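Local coordinates for DUF1460 domain-containing protein (Legionella pneumophila subsp. pneumophila, PDB 2IM9) that is of unknown function but belongs to an N-acetylmuramoyl-L-alanine amidase-like family of clan CA and may cleave amide bonds in cell-wall peptidoglycan, at residues 134-139 with 174-179; 148-153 with 317-322; 156-161 with 238-243; 218-223 with 311-316; 246-251 with 264-269. All blocks are in the same frame, centred on the assembly; numbering follows the deposited sequence.

Interactions 2 and 4 share strand 311-317 of one antiparallel sheet, and interaction 5 adjoins it because strand 246-254 is its neighbour there. Interactions 4 and 5 have centres about 8 Å apart, and G311 O accepts from I250 N at 2.9 Å. Interaction 2 continues strand 311-317 alongside 151-153, where D153 OD2 and N313 ND2 lie 2.8 Å apart. Interaction 3 packs loops against the face that carries I222 and I312, I158 CD1 lying 3.7 Å from I222 CD1. Interaction 1 reaches the sheet through S138 OG, 2.6 Å from D265 OD2. No ligand marks a pocket, but H268 of interaction 5 touches C95 on helix 95-107, an arrangement consistent with the cysteine-histidine pair of clan CA peptidases.

Interaction 1: 134-139 with 174-179; sequences NHFTSI and INKPQW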
# COMPACT_ATOMS: atom_id res chain seq x y z
N ASN A 134 -2.02 -9.76 1.48
CA ASN A 134 -0.90 -9.29 0.66
C ASN A 134 0.11 -8.50 1.47
O ASN A 134 0.28 -7.29 1.27
CB ASN A 134 -1.45 -8.47 -0.51
CG ASN A 134 -2.10 -9.32 -1.55
OD1 ASN A 134 -1.65 -10.44 -1.81
ND2 ASN A 134 -3.16 -8.79 -2.18
N HIS A 135 0.81 -9.18 2.37
CA HIS A 135 1.74 -8.52 3.30
C HIS A 135 2.89 -7.76 2.64
O HIS A 135 3.27 -6.68 3.11
CB HIS A 135 2.35 -9.54 4.27
CG HIS A 135 1.35 -10.15 5.20
ND1 HIS A 135 0.81 -9.46 6.26
CD2 HIS A 135 0.81 -11.39 5.22
CE1 HIS A 135 -0.04 -10.25 6.90
NE2 HIS A 135 -0.05 -11.43 6.29
N PHE A 136 3.46 -8.34 1.59
CA PHE A 136 4.63 -7.73 0.95
C PHE A 136 4.22 -6.94 -0.28
O PHE A 136 3.63 -7.47 -1.23
CB PHE A 136 5.66 -8.80 0.60
CG PHE A 136 6.30 -9.41 1.80
CD1 PHE A 136 7.44 -8.83 2.35
CD2 PHE A 136 5.75 -10.53 2.41
CE1 PHE A 136 8.03 -9.37 3.49
CE2 PHE A 136 6.33 -11.09 3.57
CZ PHE A 136 7.48 -10.50 4.11
N THR A 137 4.52 -5.66 -0.26
CA THR A 137 4.13 -4.77 -1.35
C THR A 137 4.58 -5.26 -2.72
O THR A 137 3.83 -5.12 -3.71
CB THR A 137 4.57 -3.33 -1.05
OG1 THR A 137 4.04 -2.99 0.24
CG2 THR A 137 4.00 -2.36 -2.08
N SER A 138 5.78 -5.81 -2.81
CA SER A 138 6.28 -6.22 -4.14
C SER A 138 5.71 -7.58 -4.56
O SER A 138 4.88 -7.66 -5.49
CB SER A 138 7.80 -6.21 -4.19
OG SER A 138 8.36 -7.08 -3.22
N ILE A 139 6.12 -8.63 -3.86
CA ILE A 139 5.85 -9.99 -4.34
C ILE A 139 4.41 -10.45 -4.12
O ILE A 139 3.95 -11.41 -4.76
CB ILE A 139 6.87 -11.00 -3.75
CG1 ILE A 139 6.82 -10.98 -2.24
CG2 ILE A 139 8.28 -10.67 -4.24
CD1 ILE A 139 6.63 -12.33 -1.65
N ILE A 174 12.71 -12.31 -0.68
CA ILE A 174 11.64 -12.31 0.33
C ILE A 174 11.44 -13.74 0.78
O ILE A 174 10.89 -14.56 0.04
CB ILE A 174 10.28 -11.75 -0.19
CG1 ILE A 174 10.43 -10.39 -0.87
CG2 ILE A 174 9.26 -11.72 0.95
CD1 ILE A 174 10.88 -9.26 0.03
N ASN A 175 11.88 -14.03 1.99
CA ASN A 175 11.86 -15.40 2.52
C ASN A 175 10.69 -15.47 3.51
O ASN A 175 10.84 -15.09 4.67
CB ASN A 175 13.20 -15.66 3.22
CG ASN A 175 13.35 -17.10 3.72
OD1 ASN A 175 12.38 -17.72 4.14
ND2 ASN A 175 14.59 -17.61 3.71
N LYS A 176 9.52 -15.91 3.04
CA LYS A 176 8.34 -15.94 3.92
C LYS A 176 8.52 -16.83 5.15
O LYS A 176 8.22 -16.39 6.27
CB LYS A 176 7.07 -16.29 3.14
CG LYS A 176 6.56 -15.14 2.32
CD LYS A 176 5.16 -15.41 1.76
CE LYS A 176 4.74 -14.25 0.87
NZ LYS A 176 3.45 -14.51 0.14
N PRO A 177 9.04 -18.07 4.97
CA PRO A 177 9.22 -18.88 6.19
C PRO A 177 10.11 -18.23 7.25
O PRO A 177 9.80 -18.32 8.45
CB PRO A 177 9.81 -20.19 5.67
CG PRO A 177 9.30 -20.28 4.25
CD PRO A 177 9.41 -18.83 3.77
N GLN A 178 11.18 -17.55 6.84
CA GLN A 178 12.02 -16.88 7.84
C GLN A 178 11.32 -15.65 8.45
O GLN A 178 11.48 -15.33 9.65
CB GLN A 178 13.38 -16.50 7.24
CG GLN A 178 14.40 -16.14 8.31
CD GLN A 178 14.67 -17.31 9.27
OE1 GLN A 178 14.16 -17.33 10.38
NE2 GLN A 178 15.43 -18.29 8.82
N TRP A 179 10.52 -14.96 7.65
CA TRP A 179 9.75 -13.84 8.17
C TRP A 179 8.76 -14.36 9.23
O TRP A 179 8.63 -13.77 10.31
CB TRP A 179 9.02 -13.16 7.02
CG TRP A 179 8.16 -11.98 7.38
CD1 TRP A 179 8.59 -10.74 7.80
CD2 TRP A 179 6.73 -11.90 7.27
NE1 TRP A 179 7.50 -9.90 7.99
CE2 TRP A 179 6.35 -10.59 7.67
CE3 TRP A 179 5.74 -12.81 6.88
CZ2 TRP A 179 5.00 -10.17 7.70
CZ3 TRP A 179 4.39 -12.39 6.91
CH2 TRP A 179 4.04 -11.08 7.32
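H135, F136 and W179 form an aromatic cluster that joins the start of helix 137-147 to the junction between strand 168-175 and helix 176-181. The F136 ring presents its edge to the indole face in an edge-to-face pair: CZ lies 3.5 Å from W179 CD2, toward the rim of that face, and the planes meet at 66°. H135 crosses the indole further out, where W179 CH2 sits over one imidazole face, 3.5 Å from H135 CG. The H135 ring has its polar anchor elsewhere, NE2 bonding to Y130 O, while W179 also makes a cation-pi contact with K183.

A CH-pi contact occupies one face of F136, with I174 CG2 centred 3.6 Å from the ring centroid and almost on its normal. The same methyl also touches I139 CD1 at 3.7 Å, so it meets both ring and isoleucine. I139 places CG1 between its backbone N and carbonyl carbon (chi1 58°), alongside I174.

The extended K176 chain meets I139 tip to tip, and its NZ forms a salt bridge with D140. Helix 176-181 is N-capped by N175, whose OD1 accepts from Q178 N at 3.0 Å, the donor standing above the carbonyl plane.

Interaction 2: 148-153 with 317-322; sequences RGLLKD and VLPEKP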
# COMPACT_ATOMS: atom_id res chain seq x y z
N ARG A 148 -4.23 -9.39 -11.87
CA ARG A 148 -5.67 -9.35 -12.02
C ARG A 148 -6.18 -8.10 -12.73
O ARG A 148 -7.39 -7.89 -12.88
CB ARG A 148 -6.35 -9.58 -10.69
CG ARG A 148 -6.31 -8.41 -9.78
CD ARG A 148 -6.80 -8.85 -8.44
NE ARG A 148 -6.93 -7.70 -7.56
CZ ARG A 148 -8.05 -7.02 -7.37
NH1 ARG A 148 -9.16 -7.38 -7.99
NH2 ARG A 148 -8.05 -5.98 -6.55
N GLY A 149 -5.25 -7.26 -13.17
CA GLY A 149 -5.57 -6.15 -14.05
C GLY A 149 -5.98 -4.86 -13.38
O GLY A 149 -6.55 -3.97 -14.02
N LEU A 150 -5.69 -4.75 -12.08
CA LEU A 150 -5.96 -3.50 -11.36
C LEU A 150 -4.87 -2.46 -11.59
O LEU A 150 -5.18 -1.26 -11.82
CB LEU A 150 -6.14 -3.77 -9.86
CG LEU A 150 -6.34 -2.51 -9.00
CD1 LEU A 150 -7.54 -1.71 -9.47
CD2 LEU A 150 -6.50 -2.88 -7.51
N LEU A 151 -3.61 -2.90 -11.51
CA LEU A 151 -2.46 -2.00 -11.61
C LEU A 151 -1.59 -2.30 -12.82
O LEU A 151 -1.52 -3.45 -13.29
CB LEU A 151 -1.58 -2.10 -10.35
CG LEU A 151 -2.28 -1.85 -9.00
CD1 LEU A 151 -1.34 -2.22 -7.85
CD2 LEU A 151 -2.75 -0.40 -8.90
N LYS A 152 -0.91 -1.26 -13.30
CA LYS A 152 0.15 -1.40 -14.30
C LYS A 152 1.36 -0.61 -13.84
O LYS A 152 1.22 0.56 -13.51
CB LYS A 152 -0.33 -0.82 -15.63
CG LYS A 152 0.68 -0.95 -16.78
CD LYS A 152 0.05 -0.55 -18.12
CE LYS A 152 -0.42 0.90 -18.13
NZ LYS A 152 -0.70 1.41 -19.52
N ASP A 153 2.53 -1.23 -13.88
CA ASP A 153 3.78 -0.56 -13.51
C ASP A 153 4.21 0.25 -14.73
O ASP A 153 4.44 -0.31 -15.82
CB ASP A 153 4.83 -1.62 -13.13
CG ASP A 153 6.11 -1.02 -12.54
OD1 ASP A 153 6.55 0.05 -13.01
OD2 ASP A 153 6.70 -1.65 -11.62
N VAL A 317 -3.70 2.90 -12.11
CA VAL A 317 -4.88 2.06 -12.00
C VAL A 317 -5.46 1.93 -13.41
O VAL A 317 -5.62 2.93 -14.10
CB VAL A 317 -5.92 2.68 -11.05
CG1 VAL A 317 -7.26 1.92 -11.10
CG2 VAL A 317 -5.37 2.74 -9.64
N LEU A 318 -5.78 0.71 -13.81
CA LEU A 318 -6.22 0.46 -15.19
C LEU A 318 -7.73 0.63 -15.43
O LEU A 318 -8.14 1.23 -16.44
CB LEU A 318 -5.78 -0.93 -15.65
CG LEU A 318 -4.28 -1.15 -15.83
CD1 LEU A 318 -4.01 -2.63 -16.09
CD2 LEU A 318 -3.74 -0.26 -16.95
N PRO A 319 -8.58 0.05 -14.55
CA PRO A 319 -10.02 0.21 -14.78
C PRO A 319 -10.41 1.68 -14.95
O PRO A 319 -9.97 2.55 -14.19
CB PRO A 319 -10.64 -0.36 -13.51
CG PRO A 319 -9.65 -1.35 -13.04
CD PRO A 319 -8.31 -0.79 -13.37
N GLU A 320 -11.23 1.96 -15.97
CA GLU A 320 -11.63 3.34 -16.29
C GLU A 320 -12.88 3.80 -15.55
O GLU A 320 -13.07 4.99 -15.32
CB GLU A 320 -11.84 3.51 -17.80
CG GLU A 320 -10.55 3.34 -18.61
CD GLU A 320 -10.73 3.59 -20.10
OE1 GLU A 320 -11.68 3.03 -20.70
OE2 GLU A 320 -9.91 4.35 -20.66
N LYS A 321 -13.74 2.85 -15.18
CA LYS A 321 -14.97 3.20 -14.49
C LYS A 321 -15.22 2.27 -13.31
O LYS A 321 -14.75 1.14 -13.33
CB LYS A 321 -16.16 3.20 -15.47
CG LYS A 321 -16.56 1.83 -15.96
CD LYS A 321 -17.78 1.92 -16.88
CE LYS A 321 -18.60 0.63 -16.85
NZ LYS A 321 -19.84 0.74 -17.69
N PRO A 322 -15.93 2.75 -12.28
CA PRO A 322 -16.18 1.90 -11.12
C PRO A 322 -17.22 0.82 -11.42
O PRO A 322 -17.97 0.93 -12.40
CB PRO A 322 -16.68 2.89 -10.07
CG PRO A 322 -17.27 4.03 -10.84
CD PRO A 322 -16.51 4.10 -12.13
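An antiparallel bridge between L151 and V317, a non-hydrogen-bonded pair, attaches the short strand 151-153 to the last residue of strand 311-317. Beside it, L318 N donates to L150 O at 2.9 Å. The same oxygen receives a CA-H...O contact from V317 CA at 3.3 Å and has P319 CD 3.5 Å away. L150 lies alongside V317, pointing the same way, with CD1 4.0 Å from V317 CG1; P319 crosses it at about a right angle. These apolar groups continue into helix 95-107, where L107 meets L150 and P319.

L318 instead crosses K152 at about a right angle. Its CD2 rests 3.7 Å from K152 CB and also touches CE, which the bend at chi3 (61°) carries to it. CD1 of L318 lies near G149 O. G149 itself, with positive phi, closes helix 137-147 in a Schellman motif, and the chain then enters the bridge: a Schellman-capped helix end followed, one residue on, by a short strand on the antiparallel sheet.

Interaction 3: 156-161 with 238-243; sequences FSIRNE and FSQIPN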
# COMPACT_ATOMS: atom_id res chain seq x y z
N PHE A 156 9.22 2.41 -16.04
CA PHE A 156 10.14 2.53 -17.19
C PHE A 156 9.67 3.53 -18.26
O PHE A 156 10.49 3.99 -19.06
CB PHE A 156 10.41 1.17 -17.85
CG PHE A 156 11.58 0.44 -17.25
CD1 PHE A 156 11.40 -0.45 -16.20
CD2 PHE A 156 12.87 0.64 -17.76
CE1 PHE A 156 12.50 -1.13 -15.66
CE2 PHE A 156 13.98 -0.03 -17.22
CZ PHE A 156 13.79 -0.92 -16.17
N SER A 157 8.37 3.83 -18.29
CA SER A 157 7.83 4.76 -19.29
C SER A 157 8.15 6.22 -18.96
O SER A 157 7.84 7.13 -19.75
CB SER A 157 6.32 4.59 -19.41
OG SER A 157 5.66 5.26 -18.35
N ILE A 158 8.74 6.46 -17.80
CA ILE A 158 9.13 7.81 -17.42
C ILE A 158 10.56 7.99 -17.92
O ILE A 158 11.50 7.50 -17.31
CB ILE A 158 8.96 8.04 -15.91
CG1 ILE A 158 7.47 7.97 -15.57
CG2 ILE A 158 9.54 9.41 -15.50
CD1 ILE A 158 7.19 7.68 -14.16
N ARG A 159 10.69 8.68 -19.04
CA ARG A 159 11.95 8.68 -19.79
C ARG A 159 12.61 10.06 -19.81
O ARG A 159 11.95 11.08 -19.59
CB ARG A 159 11.66 8.18 -21.21
CG ARG A 159 10.90 6.86 -21.22
CD ARG A 159 10.87 6.20 -22.61
NE ARG A 159 10.08 6.98 -23.57
CZ ARG A 159 9.85 6.61 -24.83
NH1 ARG A 159 10.35 5.46 -25.29
NH2 ARG A 159 9.12 7.38 -25.62
N ASN A 160 13.93 10.10 -20.05
CA ASN A 160 14.62 11.38 -20.14
C ASN A 160 14.30 12.09 -21.46
O ASN A 160 13.52 11.62 -22.27
CB ASN A 160 16.14 11.21 -19.99
CG ASN A 160 16.77 10.33 -21.09
OD1 ASN A 160 16.19 10.11 -22.17
ND2 ASN A 160 17.96 9.81 -20.80
N GLU A 161 14.97 13.21 -21.70
CA GLU A 161 14.72 14.00 -22.91
C GLU A 161 15.18 13.35 -24.21
O GLU A 161 14.80 13.80 -25.29
CB GLU A 161 15.31 15.39 -22.76
CG GLU A 161 14.56 16.24 -21.74
CD GLU A 161 15.42 17.35 -21.17
OE1 GLU A 161 16.57 17.05 -20.79
OE2 GLU A 161 14.96 18.52 -21.10
N PHE A 238 9.72 14.34 -13.33
CA PHE A 238 8.60 14.53 -12.41
C PHE A 238 7.28 14.80 -13.14
O PHE A 238 6.23 14.30 -12.72
CB PHE A 238 8.88 15.62 -11.38
CG PHE A 238 9.75 15.17 -10.25
CD1 PHE A 238 9.25 14.33 -9.26
CD2 PHE A 238 11.06 15.61 -10.15
CE1 PHE A 238 10.04 13.91 -8.19
CE2 PHE A 238 11.88 15.21 -9.08
CZ PHE A 238 11.37 14.36 -8.10
N SER A 239 7.34 15.55 -14.25
CA SER A 239 6.11 15.92 -14.97
C SER A 239 5.38 14.73 -15.61
O SER A 239 4.22 14.87 -16.02
CB SER A 239 6.46 16.94 -16.07
OG SER A 239 7.09 16.30 -17.16
N GLN A 240 6.07 13.59 -15.72
CA GLN A 240 5.47 12.40 -16.34
C GLN A 240 4.74 11.49 -15.36
O GLN A 240 4.14 10.49 -15.76
CB GLN A 240 6.53 11.58 -17.11
CG GLN A 240 7.10 12.31 -18.31
CD GLN A 240 8.32 11.59 -18.85
OE1 GLN A 240 8.21 10.49 -19.39
NE2 GLN A 240 9.49 12.20 -18.70
N ILE A 241 4.80 11.83 -14.08
CA ILE A 241 4.10 11.05 -13.07
C ILE A 241 2.63 11.48 -13.16
O ILE A 241 2.32 12.66 -12.97
CB ILE A 241 4.68 11.32 -11.67
CG1 ILE A 241 6.17 10.92 -11.62
CG2 ILE A 241 3.85 10.61 -10.59
CD1 ILE A 241 6.90 11.27 -10.32
N PRO A 242 1.71 10.54 -13.47
CA PRO A 242 0.30 10.88 -13.69
C PRO A 242 -0.45 11.17 -12.40
O PRO A 242 -0.17 10.57 -11.38
CB PRO A 242 -0.29 9.60 -14.31
CG PRO A 242 0.82 8.68 -14.55
CD PRO A 242 1.97 9.10 -13.66
N ASN A 243 -1.43 12.07 -12.47
CA ASN A 243 -2.34 12.27 -11.36
C ASN A 243 -3.01 10.95 -10.98
O ASN A 243 -3.48 10.21 -11.86
CB ASN A 243 -3.39 13.32 -11.72
CG ASN A 243 -4.20 13.77 -10.52
OD1 ASN A 243 -3.65 14.15 -9.49
ND2 ASN A 243 -5.53 13.72 -10.65
O HOH W 1 6.07 9.30 -20.15
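The Q240 carboxamide grips both polar atoms of the R159 backbone, tying the loop after strand 151-153 to the loop after helix 235-238. NE2 donates to R159 O at 2.8 Å in a nearly straight bond, 175° at the hydrogen, with that oxygen in the amide plane. R159 N in turn donates to Q240 OE1 at 3.1 Å. The two bonds fix the rotation of the amide, whose N-H and C=O point at the main chain. A water donates to OE1 at 2.6 Å and to S157 O at 2.8 Å, bridging two acceptors, while NE2 also donates to H236 O.

Behind the amide, the Q240 and I158 side chains slide past each other in opposite directions, and Q240 CB lies 4.0 Å from both I158 CG1 and CG2. Farther in, I158 CD1 approaches I241 CG1 at 4.2 Å, beside I314 and I312 of strand 311-317. A type I turn from F238 to I241 carries Q240. With both amide atoms engaged, the side chain acts much like a strand neighbour, which implies a fixed rotation for its carboxamide.

Interaction 4: 218-223 with 311-316; sequences NVPYIP and GINIQV
I222 and I312 face each other as an antiparallel hydrogen-bonded pair: I222 N donates to I312 O at 2.8 Å, and I312 N returns a bond to I222 O at 3.1 Å. CA-H...O contacts flank it, from Y221 CA to I312 O and from G311 CA to I222 O, both 3.2 Å. I222 and I312 turn their side chains to the same face of the sheet, where I222 CB approaches I312 CG1.

One step further along, a side chain takes over from the backbone. N313 ND2 donates to P220 O at 2.8 Å, and the oxygen lies within 5° of the amide plane. CG of N313 stands anti to the backbone N (chi1 172°), and the side chain runs beside P220, pointing the same way, with ND2 also 3.7 Å from P220 CD.

Both strands belong to a curled antiparallel sheet in which 311-317 pairs with 214-223 and, farther along, with 151-153, while 246-254 pairs along the other edge of strand 311-317. The strand axes make 125°, well short of antiparallel, and the pairing passes on: I314 forms its backbone bond with I154.

At the opposite end, P223 and G311 come within 4.3 Å, CA to CA. The Y221 ring lies obliquely by G311, its CD1 3.9 Å from G311 CA. In the second shell D153 OD2 accepts from N313 ND2, giving this amide nitrogen two acceptors, and E248 of strand 246-254 packs against N313.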
# COMPACT_ATOMS: atom_id res chain seq x y z
N ASN A 218 11.46 -8.09 -8.26
CA ASN A 218 12.07 -7.39 -9.40
C ASN A 218 11.29 -6.09 -9.58
O ASN A 218 10.27 -6.03 -10.30
CB ASN A 218 12.05 -8.25 -10.67
CG ASN A 218 13.16 -7.86 -11.67
OD1 ASN A 218 14.25 -7.43 -11.27
ND2 ASN A 218 12.90 -8.07 -12.95
N VAL A 219 11.74 -5.06 -8.88
CA VAL A 219 10.95 -3.84 -8.74
C VAL A 219 11.62 -2.71 -9.49
O VAL A 219 12.67 -2.22 -9.05
CB VAL A 219 10.81 -3.43 -7.27
CG1 VAL A 219 9.96 -2.14 -7.16
CG2 VAL A 219 10.19 -4.59 -6.43
N PRO A 220 11.00 -2.25 -10.60
CA PRO A 220 11.60 -1.10 -11.28
C PRO A 220 11.58 0.14 -10.38
O PRO A 220 10.64 0.32 -9.59
CB PRO A 220 10.69 -0.89 -12.49
CG PRO A 220 10.06 -2.24 -12.72
CD PRO A 220 9.80 -2.73 -11.32
N TYR A 221 12.61 0.97 -10.50
CA TYR A 221 12.56 2.26 -9.78
C TYR A 221 13.33 3.32 -10.54
O TYR A 221 14.34 3.02 -11.22
CB TYR A 221 13.05 2.16 -8.32
CG TYR A 221 14.55 1.93 -8.15
CD1 TYR A 221 15.40 3.00 -7.84
CD2 TYR A 221 15.11 0.66 -8.28
CE1 TYR A 221 16.78 2.81 -7.66
CE2 TYR A 221 16.51 0.47 -8.14
CZ TYR A 221 17.32 1.54 -7.82
OH TYR A 221 18.69 1.34 -7.65
N ILE A 222 12.83 4.55 -10.44
CA ILE A 222 13.55 5.70 -10.98
C ILE A 222 14.47 6.16 -9.86
O ILE A 222 14.00 6.50 -8.77
CB ILE A 222 12.60 6.84 -11.32
CG1 ILE A 222 11.57 6.40 -12.36
CG2 ILE A 222 13.38 8.04 -11.92
CD1 ILE A 222 10.48 7.43 -12.55
N PRO A 223 15.78 6.15 -10.12
CA PRO A 223 16.77 6.47 -9.09
C PRO A 223 16.88 7.97 -8.80
O PRO A 223 16.63 8.80 -9.69
CB PRO A 223 18.08 6.00 -9.74
CG PRO A 223 17.86 6.17 -11.16
CD PRO A 223 16.43 5.80 -11.40
N GLY A 311 15.09 5.42 -4.62
CA GLY A 311 14.19 5.95 -5.65
C GLY A 311 12.74 5.55 -5.51
O GLY A 311 12.29 5.14 -4.43
N ILE A 312 11.99 5.67 -6.61
CA ILE A 312 10.54 5.43 -6.56
C ILE A 312 10.01 4.53 -7.69
O ILE A 312 10.55 4.53 -8.79
CB ILE A 312 9.76 6.76 -6.61
CG1 ILE A 312 10.04 7.55 -7.89
CG2 ILE A 312 10.02 7.56 -5.33
CD1 ILE A 312 9.17 8.83 -8.03
N ASN A 313 8.94 3.80 -7.41
CA ASN A 313 8.23 2.99 -8.40
C ASN A 313 6.88 3.65 -8.62
O ASN A 313 6.29 4.18 -7.67
CB ASN A 313 8.10 1.54 -7.89
CG ASN A 313 7.21 0.66 -8.76
OD1 ASN A 313 5.98 0.70 -8.67
ND2 ASN A 313 7.83 -0.15 -9.59
N ILE A 314 6.40 3.61 -9.86
CA ILE A 314 5.13 4.27 -10.21
C ILE A 314 4.20 3.28 -10.90
O ILE A 314 4.57 2.63 -11.87
CB ILE A 314 5.34 5.50 -11.16
CG1 ILE A 314 6.37 6.49 -10.59
CG2 ILE A 314 4.02 6.24 -11.40
CD1 ILE A 314 7.81 6.21 -10.99
N GLN A 315 2.97 3.18 -10.37
CA GLN A 315 1.93 2.33 -10.94
C GLN A 315 0.69 3.16 -11.19
O GLN A 315 0.44 4.15 -10.51
CB GLN A 315 1.58 1.22 -9.98
CG GLN A 315 2.67 0.17 -9.87
CD GLN A 315 2.26 -0.91 -8.92
OE1 GLN A 315 2.23 -0.69 -7.70
NE2 GLN A 315 1.92 -2.07 -9.47
N VAL A 316 -0.10 2.76 -12.19
CA VAL A 316 -1.37 3.43 -12.45
C VAL A 316 -2.49 2.41 -12.37
O VAL A 316 -2.26 1.21 -12.49
CB VAL A 316 -1.42 4.13 -13.81
CG1 VAL A 316 -0.39 5.26 -13.88
CG2 VAL A 316 -1.19 3.14 -14.95

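Interaction 5: 246-251 with 264-269; sequences VIEIIR and LDISHL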
# COMPACT_ATOMS: atom_id res chain seq x y z
N VAL A 246 0.05 5.49 -8.04
CA VAL A 246 0.53 4.97 -6.77
C VAL A 246 2.05 5.06 -6.80
O VAL A 246 2.68 4.55 -7.75
CB VAL A 246 0.09 3.49 -6.57
CG1 VAL A 246 0.77 2.90 -5.34
CG2 VAL A 246 -1.47 3.40 -6.47
N ILE A 247 2.62 5.73 -5.79
CA ILE A 247 4.09 5.89 -5.67
C ILE A 247 4.59 5.04 -4.52
O ILE A 247 4.10 5.18 -3.39
CB ILE A 247 4.47 7.37 -5.35
CG1 ILE A 247 4.02 8.30 -6.48
CG2 ILE A 247 5.96 7.50 -5.11
CD1 ILE A 247 4.08 9.76 -6.07
N GLU A 248 5.54 4.15 -4.81
CA GLU A 248 6.20 3.33 -3.78
C GLU A 248 7.65 3.75 -3.57
O GLU A 248 8.38 4.04 -4.53
CB GLU A 248 6.13 1.84 -4.16
CG GLU A 248 4.70 1.31 -4.19
CD GLU A 248 4.53 -0.05 -4.86
OE1 GLU A 248 5.52 -0.59 -5.40
OE2 GLU A 248 3.40 -0.57 -4.81
N ILE A 249 8.07 3.76 -2.31
CA ILE A 249 9.41 4.20 -1.97
C ILE A 249 10.32 2.97 -1.90
O ILE A 249 10.02 2.05 -1.14
CB ILE A 249 9.42 4.97 -0.62
CG1 ILE A 249 8.46 6.18 -0.65
CG2 ILE A 249 10.86 5.35 -0.23
CD1 ILE A 249 8.66 7.16 -1.81
N ILE A 250 11.41 2.98 -2.67
CA ILE A 250 12.20 1.77 -2.93
C ILE A 250 13.56 1.79 -2.25
O ILE A 250 14.30 2.78 -2.36
CB ILE A 250 12.39 1.57 -4.47
CG1 ILE A 250 11.02 1.62 -5.20
CG2 ILE A 250 13.15 0.26 -4.77
CD1 ILE A 250 9.96 0.66 -4.65
N ARG A 251 13.87 0.70 -1.56
CA ARG A 251 15.15 0.51 -0.89
C ARG A 251 15.75 -0.79 -1.44
O ARG A 251 15.45 -1.88 -0.93
CB ARG A 251 14.94 0.43 0.61
CG ARG A 251 14.30 1.68 1.21
CD ARG A 251 14.43 1.72 2.70
NE ARG A 251 13.50 2.66 3.30
CZ ARG A 251 13.73 3.29 4.45
NH1 ARG A 251 14.87 3.08 5.10
NH2 ARG A 251 12.82 4.11 4.95
N LEU A 264 14.10 -6.75 2.45
CA LEU A 264 12.91 -6.07 1.99
C LEU A 264 13.26 -5.03 0.93
O LEU A 264 14.43 -4.64 0.78
CB LEU A 264 12.20 -5.40 3.18
CG LEU A 264 10.73 -4.99 3.00
CD1 LEU A 264 9.84 -6.13 2.45
CD2 LEU A 264 10.21 -4.51 4.35
N ASP A 265 12.25 -4.59 0.18
CA ASP A 265 12.50 -3.71 -0.97
C ASP A 265 11.71 -2.39 -0.97
O ASP A 265 12.12 -1.44 -1.65
CB ASP A 265 12.23 -4.46 -2.28
CG ASP A 265 10.94 -5.31 -2.23
OD1 ASP A 265 10.14 -5.18 -1.26
OD2 ASP A 265 10.74 -6.12 -3.17
N ILE A 266 10.57 -2.36 -0.29
CA ILE A 266 9.64 -1.22 -0.34
C ILE A 266 9.24 -0.80 1.08
O ILE A 266 8.81 -1.65 1.88
CB ILE A 266 8.37 -1.56 -1.18
CG1 ILE A 266 8.76 -1.99 -2.61
CG2 ILE A 266 7.38 -0.38 -1.16
CD1 ILE A 266 7.56 -2.45 -3.41
N SER A 267 9.38 0.49 1.39
CA SER A 267 9.28 0.95 2.79
C SER A 267 8.05 1.82 3.04
O SER A 267 7.64 2.02 4.21
CB SER A 267 10.54 1.73 3.18
OG SER A 267 10.80 2.78 2.25
N HIS A 268 7.44 2.32 1.97
CA HIS A 268 6.32 3.26 2.08
C HIS A 268 5.63 3.44 0.74
O HIS A 268 6.18 3.11 -0.32
CB HIS A 268 6.84 4.63 2.59
CG HIS A 268 5.77 5.56 3.03
ND1 HIS A 268 5.73 6.89 2.67
CD2 HIS A 268 4.69 5.36 3.84
CE1 HIS A 268 4.67 7.47 3.21
NE2 HIS A 268 4.03 6.56 3.93
N LEU A 269 4.39 3.92 0.79
CA LEU A 269 3.65 4.22 -0.44
C LEU A 269 2.54 5.21 -0.22
O LEU A 269 2.16 5.50 0.91
CB LEU A 269 3.15 2.95 -1.14
CG LEU A 269 1.96 2.20 -0.53
CD1 LEU A 269 1.44 1.20 -1.55
CD2 LEU A 269 2.40 1.46 0.69
O HOH W 2 10.26 5.06 3.76
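I249 lies opposite two residues, S267 and H268, in a beta bulge within an antiparallel strand pair. I249 N donates to H268 O at 2.8 Å, and S267 N donates to I249 O at 3.0 Å. Beyond the bulge R251 N bonds D265 O at 2.8 Å. The extra residue leaves H268 N buried without a partner.

On one face E248, I250, I266 and L269 pack together: I250 CD1 meets I266 CG1 at 3.6 Å, and E248 CG lies 3.8 Å from L269 CB, the two side chains pointing the same way. E248 OE1 accepts from N142. On the other face H268 CB rests beside I249 CG1; the histidine also packs on C95 of helix 95-107.

The polar pair is R251 with S267. S267 OG sits between the S267 backbone N and carbonyl carbon (chi1 54°) and accepts from R251 NE at 2.9 Å, near the guanidinium plane; one water, 3.0 Å from R251 NH2, also bonds S267 OG.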